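Local atomic coordinates of fructose-bisphosphate aldolase class I (Thermoproteus tenax, PDB entry 1W8S), a protein that belongs to the DeoC/LacD family of aldolases, folds as a TIM barrel, and is found in the crystal with several copies of the same chain assembled together. Residues E[43-46]-E[47-50]; E[84-88]-E[89-93]; E[117-120]-E[121-124]; E[246-249]-E[250-254]. The protein carries 2 engineered substitutions. All coordinates share one frame; numbering follows the deposited sequence.

Contact 1 of 4, residues E[43-46]-E[47-50]; sequences PEYI and LRLA
Pro43 and Leu47 open a run of four helical backbone bonds, in which the amides of Leu47, Arg48, Leu49 and Ala50 give to the carbonyls of Pro43, Glu44, Tyr45 and Ile46. They are evenly made; Leu49 N to Tyr45 O, at 2.9 Å, is the shortest. Proline suits the first turn because its missing N-H would have no carbonyl to reach there, and just behind it Asp42 OD1 accepts from Glu44 N. This is the start of helix 43-53, the crossover between parallel strands 18-22 and 57-60 of the TIM barrel. Leu47 and Ala50 face strand 57-60, where apolar side chains are apt.

The polar contacts lie on the outer side. Arg48 bends at its third torsion (chi3 -51°) and folds its guanidinium back along the helix, one face above Tyr45 CA. Its NH2 then reaches the ring edge of Tyr45, 3.9 Å from CD1, with the two planes 73° apart. Glu44 and Arg48 meet through a water, 2.9 Å from Glu44 OE2 and a weak 3.4 Å from Arg48 NH1; the charged atoms themselves do not touch.

Among apolar contacts, Tyr45 lies beside Leu49, Tyr45 CE2 being 4.1 Å from Leu49 CD2. Both then meet Ala240 of helix 240-253, while the Tyr45 hydroxyl bonds to Asn37.

Contact 2 of 4, residues E[84-88]-E[89-93]; sequences TLYNG and EPVSV
Tyr86 reaches across the bend in the loop and touches Glu89, Pro90 and Val91 with the far end of its ring. From CB the side chain heads toward the 89-93 segment, its CG anti to the backbone N (chi1 172°), which carries the ring across the inside of the turn, against Gly88. Gly88 N sits 3.3 Å above the ring plane, over its centre, so the peptide covers one face; with no side chain, glycine can follow this course so near the hydroxyl. Farther out, CE2 meets the next backbone at the ring edge: Glu89 O is 3.1 Å from Tyr86 CE2, and Pro90 CA is 4.1 Å from the same carbon. CZ comes 3.9 Å from CG1 of Val91, whose apolar branch suits a buried aromatic neighbour. At the tip, the hydroxyl gives a short hydrogen bond to the Glu89 carbonyl, 2.6 Å from Tyr86 OH to Glu89 O, with the donor tilted 29° from the carbonyl plane. A tyrosine thus serves twice, as a flat apolar filler and as a donor to a main-chain oxygen.

Around this bend, Glu89 OE1 accepts from the amide of Gly118, at the entry to helix 120-137. Asn87 OD1 accepts from Lys151 of the second subunit, where the loop meets the neighbour. An irregular connection braced by a side-chain to main-chain bond is what joins strand 75-81 to the short antiparallel strand 93-94 in this TIM-barrel protein.

Contact 3 of 4, residues E[117-120]-E[121-124]; sequences SGFE and WKMF
A buried glutamate crossing the face of an aromatic ring is the striking feature: Glu120 CG stands over Phe124, 3.7 Å from the ring centroid in a CH-pi contact, and the carboxylate, past the rim, is turned only 10° from the ring plane. The chain reaches this place with CG anti to the backbone N (chi1 168°) and then extended. Beyond the ring OE1 bonds to Gly116 N and to Thr83 OG1 of the third subunit, which would probably steady a negative charge.

In the backbone, Phe124 N gives a straight bond of 3.0 Å to Glu120 O, while Phe119 O receives two weak ones, from Lys122 N and Met123 N. Here a type I turn from Ser117 to Glu120 leads into helix 120-137 of the TIM barrel, with Phe119 at the N-cap position. Serine fits the turn because its OG accepts from Phe119 N, 3.0 Å away, in an ST turn; it also bonds to Pro90 O.

Trp121 takes a torsion (chi1 64°) with CG between the backbone N and carbonyl carbon, tolerable in a first helical turn. Its indole therefore folds back, one face toward Phe119 C, with CZ2 4.0 Å from Phe119 CD2 at the phenyl edge. Met123 CE comes 3.4 Å from Phe119 O. Edge-to-face stacks continue between subunits: Trp121 meets Phe119 of the third, and Phe119 meets Trp121 of the second.

Contact 4 of 4, residues E[246-249]-E[250-254]; sequences ALAE and LVYGG
Leu250, Val251 and Tyr252 give their amides to the carbonyls of Ala246, Leu247 and Ala248, so the two segments form successive turns of one alpha helix. The shortest of these bonds, 2.8 Å, runs from Tyr252 N to Ala248 O. Regularity then fades: Gly253 N still reaches Glu249 O at 2.9 Å, but its bond is bent to 126° and weak, and Gly254 N makes another weak bond to Leu250 O. Gly254 has a positive phi of 78°, a backbone setting that glycine accepts readily.

Of the side chains, Tyr252 folds back on the preceding turn. Its CG lies anti to the carbonyl carbon (chi1 -55°), which brings the ring alongside Ala248: CE2 is 3.7 Å from Ala248 CB, and CD2 is 3.2 Å from Ala248 O. A small methyl suits this position, since the broad ring must pass it. Beyond, the hydroxyl bonds to Asp56 OD2 and the ring makes a cation-pi contact with Arg15. Just before it in the chain, Val251 brings its CG2 branch to within 3.3 Å of Leu247 O, close to the carbonyl that its own amide uses.

Leu247, Leu250 and Val251 present apolar side chains to helix 210-222, and Val251 and Tyr252 also touch Ile19 of strand 18-22. Glu249, by contrast, suits the solvent-facing side. This is the outer helical layer of a TIM barrel, with helix 240-253, following strand 227-230, placed against the first strand and the preceding long helix.

Contacts 1 and 4 are regular helix held mainly by backbone bonds, with apolar side chains turned inward. Contact 1 is the more buried; its Tyr45 and Leu49 pack on the start of helix 240-253, ahead of contact 4, though the nearest atoms of the two contacts stay about 7 Å apart. Contacts 2 and 3 are partly buried, lie on one side of the chain's centre and touch each other, so the loop at 84-93 and the entry to helix 120-137 form one patch. There, side chains bond to main-chain atoms and aromatic rings meet neighbouring subunits, whereas no other protein chain of the assembly touches contact 4 and contact 1 meets one through Glu44.

Contact 1 of 4, residues E[43-46]-E[47-50]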
loop_
_atom_site.group_PDB
_atom_site.type_symbol
_atom_site.label_atom_id
_atom_site.label_comp_id
_atom_site.label_asym_id
_atom_site.label_seq_id
_atom_site.Cartn_x
_atom_site.Cartn_y
_atom_site.Cartn_z
ATOM N N PRO E 43 22.227 -16.800 22.733
ATOM C CA PRO E 43 21.888 -17.769 21.698
ATOM C C PRO E 43 22.870 -18.946 21.621
ATOM O O PRO E 43 22.450 -20.043 21.234
ATOM C CB PRO E 43 21.874 -16.929 20.403
ATOM C CG PRO E 43 21.666 -15.573 20.827
ATOM C CD PRO E 43 22.490 -15.472 22.142
ATOM N N GLU E 44 24.135 -18.755 22.014
ATOM C CA GLU E 44 25.083 -19.866 22.059
ATOM C C GLU E 44 24.629 -20.950 23.035
ATOM O O GLU E 44 24.765 -22.129 22.757
ATOM C CB GLU E 44 26.501 -19.396 22.420
ATOM C CG GLU E 44 27.097 -18.385 21.438
ATOM C CD GLU E 44 28.562 -18.012 21.729
ATOM O OE1 GLU E 44 29.151 -17.306 20.889
ATOM O OE2 GLU E 44 29.119 -18.382 22.789
ATOM N N TYR E 45 24.088 -20.541 24.178
ATOM C CA TYR E 45 23.537 -21.467 25.163
ATOM C C TYR E 45 22.363 -22.243 24.573
ATOM O O TYR E 45 22.251 -23.435 24.761
ATOM C CB TYR E 45 23.093 -20.683 26.398
ATOM C CG TYR E 45 22.229 -21.438 27.356
ATOM C CD1 TYR E 45 22.790 -22.288 28.323
ATOM C CD2 TYR E 45 20.863 -21.299 27.319
ATOM C CE1 TYR E 45 21.975 -22.966 29.212
ATOM C CE2 TYR E 45 20.050 -21.970 28.187
ATOM C CZ TYR E 45 20.597 -22.809 29.126
ATOM O OH TYR E 45 19.736 -23.448 29.991
ATOM N N ILE E 46 21.494 -21.545 23.851
ATOM C CA ILE E 46 20.349 -22.176 23.187
ATOM C C ILE E 46 20.764 -23.263 22.165
ATOM O O ILE E 46 20.147 -24.332 22.091
ATOM C CB ILE E 46 19.484 -21.115 22.506
ATOM C CG1 ILE E 46 18.914 -20.135 23.543
ATOM C CG2 ILE E 46 18.361 -21.757 21.693
ATOM C CD1 ILE E 46 17.987 -20.758 24.562
ATOM N N LEU E 47 21.799 -22.986 21.385
ATOM C CA LEU E 47 22.322 -23.986 20.448
ATOM C C LEU E 47 22.908 -25.205 21.152
ATOM O O LEU E 47 22.693 -26.341 20.726
ATOM C CB LEU E 47 23.384 -23.359 19.534
ATOM C CG LEU E 47 22.844 -22.447 18.444
ATOM C CD1 LEU E 47 23.961 -21.630 17.878
ATOM C CD2 LEU E 47 22.168 -23.238 17.320
ATOM N N ARG E 48 23.658 -24.976 22.226
ATOM C CA ARG E 48 24.277 -26.069 22.972
ATOM C C ARG E 48 23.200 -26.937 23.598
ATOM O O ARG E 48 23.304 -28.160 23.620
ATOM C CB ARG E 48 25.184 -25.529 24.081
ATOM C CG ARG E 48 26.559 -25.033 23.627
ATOM C CD ARG E 48 27.592 -24.967 24.770
ATOM N NE ARG E 48 27.070 -24.227 25.930
ATOM C CZ ARG E 48 27.086 -22.897 26.071
ATOM N NH1 ARG E 48 27.610 -22.105 25.135
ATOM N NH2 ARG E 48 26.563 -22.348 27.161
ATOM N N LEU E 49 22.172 -26.285 24.120
ATOM C CA LEU E 49 21.013 -26.952 24.692
ATOM C C LEU E 49 20.288 -27.847 23.672
ATOM O O LEU E 49 20.012 -29.001 23.959
ATOM C CB LEU E 49 20.075 -25.883 25.243
ATOM C CG LEU E 49 18.888 -26.331 26.079
ATOM C CD1 LEU E 49 19.336 -27.163 27.304
ATOM C CD2 LEU E 49 18.086 -25.104 26.519
ATOM N N ALA E 50 19.993 -27.323 22.481
ATOM C CA ALA E 50 19.337 -28.121 21.436
ATOM C C ALA E 50 20.172 -29.315 21.014
ATOM O O ALA E 50 19.654 -30.386 20.841
ATOM C CB ALA E 50 18.985 -27.254 20.200
HETATM O O HOH W 1 28.242 -18.787 25.539
#

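Contact 2 of 4, residues E[84-88]-E[89-93]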
loop_
_atom_site.group_PDB
_atom_site.type_symbol
_atom_site.label_atom_id
_atom_site.label_comp_id
_atom_site.label_asym_id
_atom_site.label_seq_id
_atom_site.Cartn_x
_atom_site.Cartn_y
_atom_site.Cartn_z
ATOM N N THR E 84 5.044 -7.438 21.569
ATOM C CA THR E 84 3.881 -7.280 22.449
ATOM C C THR E 84 3.619 -5.844 22.803
ATOM O O THR E 84 2.592 -5.551 23.401
ATOM C CB THR E 84 4.038 -8.060 23.765
ATOM O OG1 THR E 84 5.291 -7.706 24.340
ATOM C CG2 THR E 84 4.107 -9.504 23.531
ATOM N N LEU E 85 4.567 -4.929 22.518
ATOM C CA LEU E 85 4.330 -3.508 22.747
ATOM C C LEU E 85 3.247 -2.953 21.826
ATOM O O LEU E 85 2.599 -1.961 22.156
ATOM C CB LEU E 85 5.636 -2.719 22.547
ATOM C CG LEU E 85 6.765 -3.092 23.506
ATOM C CD1 LEU E 85 8.084 -2.416 23.105
ATOM C CD2 LEU E 85 6.423 -2.718 24.915
ATOM N N TYR E 86 3.082 -3.602 20.676
ATOM C CA TYR E 86 2.127 -3.201 19.667
ATOM C C TYR E 86 0.695 -3.401 20.181
ATOM O O TYR E 86 0.392 -4.427 20.788
ATOM C CB TYR E 86 2.403 -4.024 18.405
ATOM C CG TYR E 86 1.418 -3.901 17.291
ATOM C CD1 TYR E 86 1.417 -2.790 16.466
ATOM C CD2 TYR E 86 0.458 -4.896 17.065
ATOM C CE1 TYR E 86 0.504 -2.647 15.438
ATOM C CE2 TYR E 86 -0.469 -4.767 16.024
ATOM C CZ TYR E 86 -0.428 -3.653 15.203
ATOM O OH TYR E 86 -1.346 -3.517 14.185
ATOM N N ASN E 87 -0.157 -2.412 19.941
ATOM C CA ASN E 87 -1.547 -2.422 20.335
ATOM C C ASN E 87 -2.556 -2.561 19.192
ATOM O O ASN E 87 -3.755 -2.614 19.451
ATOM C CB ASN E 87 -1.872 -1.111 21.048
ATOM C CG ASN E 87 -1.684 -1.201 22.517
ATOM O OD1 ASN E 87 -1.599 -2.303 23.073
ATOM N ND2 ASN E 87 -1.611 -0.045 23.167
ATOM N N GLY E 88 -2.137 -2.539 17.944
ATOM C CA GLY E 88 -3.129 -2.644 16.864
ATOM C C GLY E 88 -3.773 -4.013 16.616
ATOM O O GLY E 88 -3.632 -4.984 17.386
ATOM N N GLU E 89 -4.492 -4.095 15.497
ATOM C CA GLU E 89 -4.998 -5.390 15.039
ATOM C C GLU E 89 -3.736 -6.199 14.730
ATOM O O GLU E 89 -2.790 -5.677 14.128
ATOM C CB GLU E 89 -5.978 -5.242 13.846
ATOM C CG GLU E 89 -7.500 -5.146 14.231
ATOM C CD GLU E 89 -8.093 -6.331 15.020
ATOM O OE1 GLU E 89 -8.123 -7.448 14.526
ATOM O OE2 GLU E 89 -8.624 -6.169 16.164
ATOM N N PRO E 90 -3.670 -7.449 15.200
ATOM C CA PRO E 90 -2.428 -8.226 15.139
ATOM C C PRO E 90 -1.895 -8.369 13.745
ATOM O O PRO E 90 -2.618 -8.773 12.860
ATOM C CB PRO E 90 -2.832 -9.605 15.680
ATOM C CG PRO E 90 -4.025 -9.347 16.490
ATOM C CD PRO E 90 -4.726 -8.209 15.881
ATOM N N VAL E 91 -0.620 -8.063 13.577
ATOM C CA VAL E 91 0.007 -8.155 12.279
ATOM C C VAL E 91 1.491 -8.393 12.473
ATOM O O VAL E 91 2.105 -7.836 13.371
ATOM C CB VAL E 91 -0.284 -6.891 11.451
ATOM C CG1 VAL E 91 0.448 -5.711 12.004
ATOM C CG2 VAL E 91 0.048 -7.111 9.976
ATOM N N SER E 92 2.051 -9.255 11.649
ATOM C CA SER E 92 3.476 -9.605 11.721
ATOM C C SER E 92 3.989 -9.692 10.270
ATOM O O SER E 92 3.504 -10.531 9.516
ATOM C CB SER E 92 3.641 -10.941 12.417
ATOM O OG SER E 92 5.024 -11.260 12.640
ATOM N N VAL E 93 4.884 -8.782 9.875
ATOM C CA VAL E 93 5.379 -8.756 8.497
ATOM C C VAL E 93 6.803 -9.302 8.397
ATOM O O VAL E 93 7.561 -9.294 9.360
ATOM C CB VAL E 93 5.346 -7.345 7.887
ATOM C CG1 VAL E 93 3.966 -6.787 7.876
ATOM C CG2 VAL E 93 6.261 -6.434 8.609
#

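Contact 3 of 4, residues E[117-120]-E[121-124]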
loop_
_atom_site.group_PDB
_atom_site.type_symbol
_atom_site.label_atom_id
_atom_site.label_comp_id
_atom_site.label_asym_id
_atom_site.label_seq_id
_atom_site.Cartn_x
_atom_site.Cartn_y
_atom_site.Cartn_z
ATOM N N SER E 117 -7.619 -11.462 12.336
ATOM C CA SER E 117 -7.132 -10.104 12.530
ATOM C C SER E 117 -7.714 -9.175 11.463
ATOM O O SER E 117 -7.953 -9.594 10.330
ATOM C CB SER E 117 -5.612 -10.046 12.473
ATOM O OG SER E 117 -5.182 -8.714 12.547
ATOM N N GLY E 118 -7.944 -7.917 11.827
ATOM C CA GLY E 118 -8.238 -6.861 10.863
ATOM C C GLY E 118 -7.204 -6.821 9.743
ATOM O O GLY E 118 -7.489 -6.355 8.623
ATOM N N PHE E 119 -5.994 -7.288 10.033
ATOM C CA PHE E 119 -4.917 -7.352 9.038
ATOM C C PHE E 119 -4.700 -8.757 8.480
ATOM O O PHE E 119 -3.625 -9.041 7.924
ATOM C CB PHE E 119 -3.618 -6.894 9.675
ATOM C CG PHE E 119 -3.425 -5.398 9.691
ATOM C CD1 PHE E 119 -3.228 -4.732 10.897
ATOM C CD2 PHE E 119 -3.354 -4.660 8.494
ATOM C CE1 PHE E 119 -2.984 -3.344 10.927
ATOM C CE2 PHE E 119 -3.103 -3.274 8.504
ATOM C CZ PHE E 119 -2.913 -2.609 9.727
ATOM N N GLU E 120 -5.694 -9.638 8.619
ATOM C CA GLU E 120 -5.633 -10.999 8.104
ATOM C C GLU E 120 -5.079 -10.981 6.671
ATOM O O GLU E 120 -4.131 -11.714 6.357
ATOM C CB GLU E 120 -7.058 -11.615 8.101
ATOM C CG GLU E 120 -7.224 -12.884 7.368
ATOM C CD GLU E 120 -8.619 -13.483 7.613
ATOM O OE1 GLU E 120 -8.845 -14.013 8.726
ATOM O OE2 GLU E 120 -9.467 -13.369 6.692
ATOM N N TRP E 121 -5.673 -10.125 5.866
ATOM C CA TRP E 121 -5.374 -9.927 4.431
ATOM C C TRP E 121 -3.902 -9.593 4.165
ATOM O O TRP E 121 -3.312 -10.070 3.169
ATOM C CB TRP E 121 -6.299 -8.872 3.847
ATOM C CG TRP E 121 -6.161 -7.472 4.410
ATOM C CD1 TRP E 121 -6.895 -6.906 5.420
ATOM C CD2 TRP E 121 -5.211 -6.471 4.017
ATOM N NE1 TRP E 121 -6.480 -5.617 5.652
ATOM C CE2 TRP E 121 -5.436 -5.327 4.827
ATOM C CE3 TRP E 121 -4.205 -6.414 3.055
ATOM C CZ2 TRP E 121 -4.684 -4.159 4.707
ATOM C CZ3 TRP E 121 -3.459 -5.252 2.937
ATOM C CH2 TRP E 121 -3.698 -4.147 3.761
ATOM N N LYS E 122 -3.301 -8.799 5.048
ATOM C CA LYS E 122 -1.909 -8.396 4.859
ATOM C C LYS E 122 -0.945 -9.583 4.980
ATOM O O LYS E 122 -0.036 -9.741 4.162
ATOM C CB LYS E 122 -1.541 -7.232 5.808
ATOM C CG LYS E 122 -0.065 -6.706 5.660
ATOM C CD LYS E 122 0.151 -5.320 6.357
ATOM C CE LYS E 122 0.635 -4.244 5.330
ATOM N NZ LYS E 122 1.934 -4.656 4.682
ATOM N N MET E 123 -1.189 -10.462 5.965
ATOM C CA MET E 123 -0.391 -11.642 6.158
ATOM C C MET E 123 -0.666 -12.706 5.096
ATOM O O MET E 123 0.267 -13.283 4.606
ATOM C CB MET E 123 -0.525 -12.189 7.582
ATOM C CG MET E 123 0.091 -11.240 8.613
ATOM S SD MET E 123 -0.481 -11.587 10.293
ATOM C CE MET E 123 -2.132 -10.934 10.261
ATOM N N PHE E 124 -1.923 -12.904 4.679
ATOM C CA PHE E 124 -2.210 -13.849 3.597
ATOM C C PHE E 124 -1.537 -13.382 2.289
ATOM O O PHE E 124 -0.937 -14.176 1.567
ATOM C CB PHE E 124 -3.715 -13.997 3.380
ATOM C CG PHE E 124 -4.456 -14.704 4.512
ATOM C CD1 PHE E 124 -3.808 -15.199 5.643
ATOM C CD2 PHE E 124 -5.820 -14.891 4.409
ATOM C CE1 PHE E 124 -4.530 -15.834 6.659
ATOM C CE2 PHE E 124 -6.527 -15.546 5.396
ATOM C CZ PHE E 124 -5.880 -16.006 6.530
#

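Contact 4 of 4, residues E[246-249]-E[250-254]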
loop_
_atom_site.group_PDB
_atom_site.type_symbol
_atom_site.label_atom_id
_atom_site.label_comp_id
_atom_site.label_asym_id
_atom_site.label_seq_id
_atom_site.Cartn_x
_atom_site.Cartn_y
_atom_site.Cartn_z
ATOM N N ALA E 246 14.231 -35.234 29.246
ATOM C CA ALA E 246 12.986 -35.930 29.592
ATOM C C ALA E 246 11.951 -35.815 28.464
ATOM O O ALA E 246 11.258 -36.764 28.157
ATOM C CB ALA E 246 12.413 -35.401 30.899
ATOM N N LEU E 247 11.868 -34.647 27.836
ATOM C CA LEU E 247 10.964 -34.434 26.709
ATOM C C LEU E 247 11.372 -35.253 25.504
ATOM O O LEU E 247 10.522 -35.780 24.816
ATOM C CB LEU E 247 10.942 -32.953 26.310
ATOM C CG LEU E 247 10.148 -32.047 27.240
ATOM C CD1 LEU E 247 10.481 -30.569 26.991
ATOM C CD2 LEU E 247 8.672 -32.284 27.060
ATOM N N ALA E 248 12.679 -35.367 25.266
ATOM C CA ALA E 248 13.196 -36.183 24.180
ATOM C C ALA E 248 12.764 -37.660 24.352
ATOM O O ALA E 248 12.292 -38.279 23.391
ATOM C CB ALA E 248 14.737 -36.071 24.110
ATOM N N GLU E 249 12.881 -38.207 25.568
ATOM C CA GLU E 249 12.477 -39.592 25.786
ATOM C C GLU E 249 10.965 -39.784 25.623
ATOM O O GLU E 249 10.529 -40.813 25.109
ATOM C CB GLU E 249 12.872 -40.127 27.138
ATOM C CG GLU E 249 12.285 -41.543 27.300
ATOM C CD GLU E 249 13.037 -42.441 28.216
ATOM O OE1 GLU E 249 13.720 -41.906 29.126
ATOM O OE2 GLU E 249 12.907 -43.691 28.017
ATOM N N LEU E 250 10.168 -38.820 26.077
ATOM C CA LEU E 250 8.725 -38.914 25.901
ATOM C C LEU E 250 8.348 -38.864 24.427
ATOM O O LEU E 250 7.518 -39.644 23.976
ATOM C CB LEU E 250 7.998 -37.801 26.656
ATOM C CG LEU E 250 6.480 -37.807 26.482
ATOM C CD1 LEU E 250 5.836 -39.005 27.161
ATOM C CD2 LEU E 250 5.901 -36.520 27.043
ATOM N N VAL E 251 8.962 -37.952 23.679
ATOM C CA VAL E 251 8.544 -37.692 22.300
ATOM C C VAL E 251 9.138 -38.734 21.356
ATOM O O VAL E 251 8.420 -39.304 20.536
ATOM C CB VAL E 251 8.900 -36.232 21.854
ATOM C CG1 VAL E 251 8.693 -36.008 20.335
ATOM C CG2 VAL E 251 8.080 -35.223 22.631
ATOM N N TYR E 252 10.436 -38.995 21.478
ATOM C CA TYR E 252 11.102 -39.941 20.569
ATOM C C TYR E 252 10.922 -41.391 21.035
ATOM O O TYR E 252 10.953 -42.322 20.229
ATOM C CB TYR E 252 12.596 -39.648 20.480
ATOM C CG TYR E 252 12.909 -38.206 20.084
ATOM C CD1 TYR E 252 12.274 -37.588 19.011
ATOM C CD2 TYR E 252 13.881 -37.482 20.774
ATOM C CE1 TYR E 252 12.556 -36.295 18.673
ATOM C CE2 TYR E 252 14.186 -36.192 20.433
ATOM C CZ TYR E 252 13.517 -35.596 19.389
ATOM O OH TYR E 252 13.831 -34.300 19.074
ATOM N N GLY E 253 10.745 -41.574 22.330
ATOM C CA GLY E 253 10.626 -42.911 22.900
ATOM C C GLY E 253 9.249 -43.515 22.768
ATOM O O GLY E 253 9.108 -44.729 22.698
ATOM N N GLY E 254 8.226 -42.671 22.746
ATOM C CA GLY E 254 6.859 -43.146 22.618
ATOM C C GLY E 254 6.313 -43.682 23.929
ATOM O O GLY E 254 5.604 -44.698 23.931
#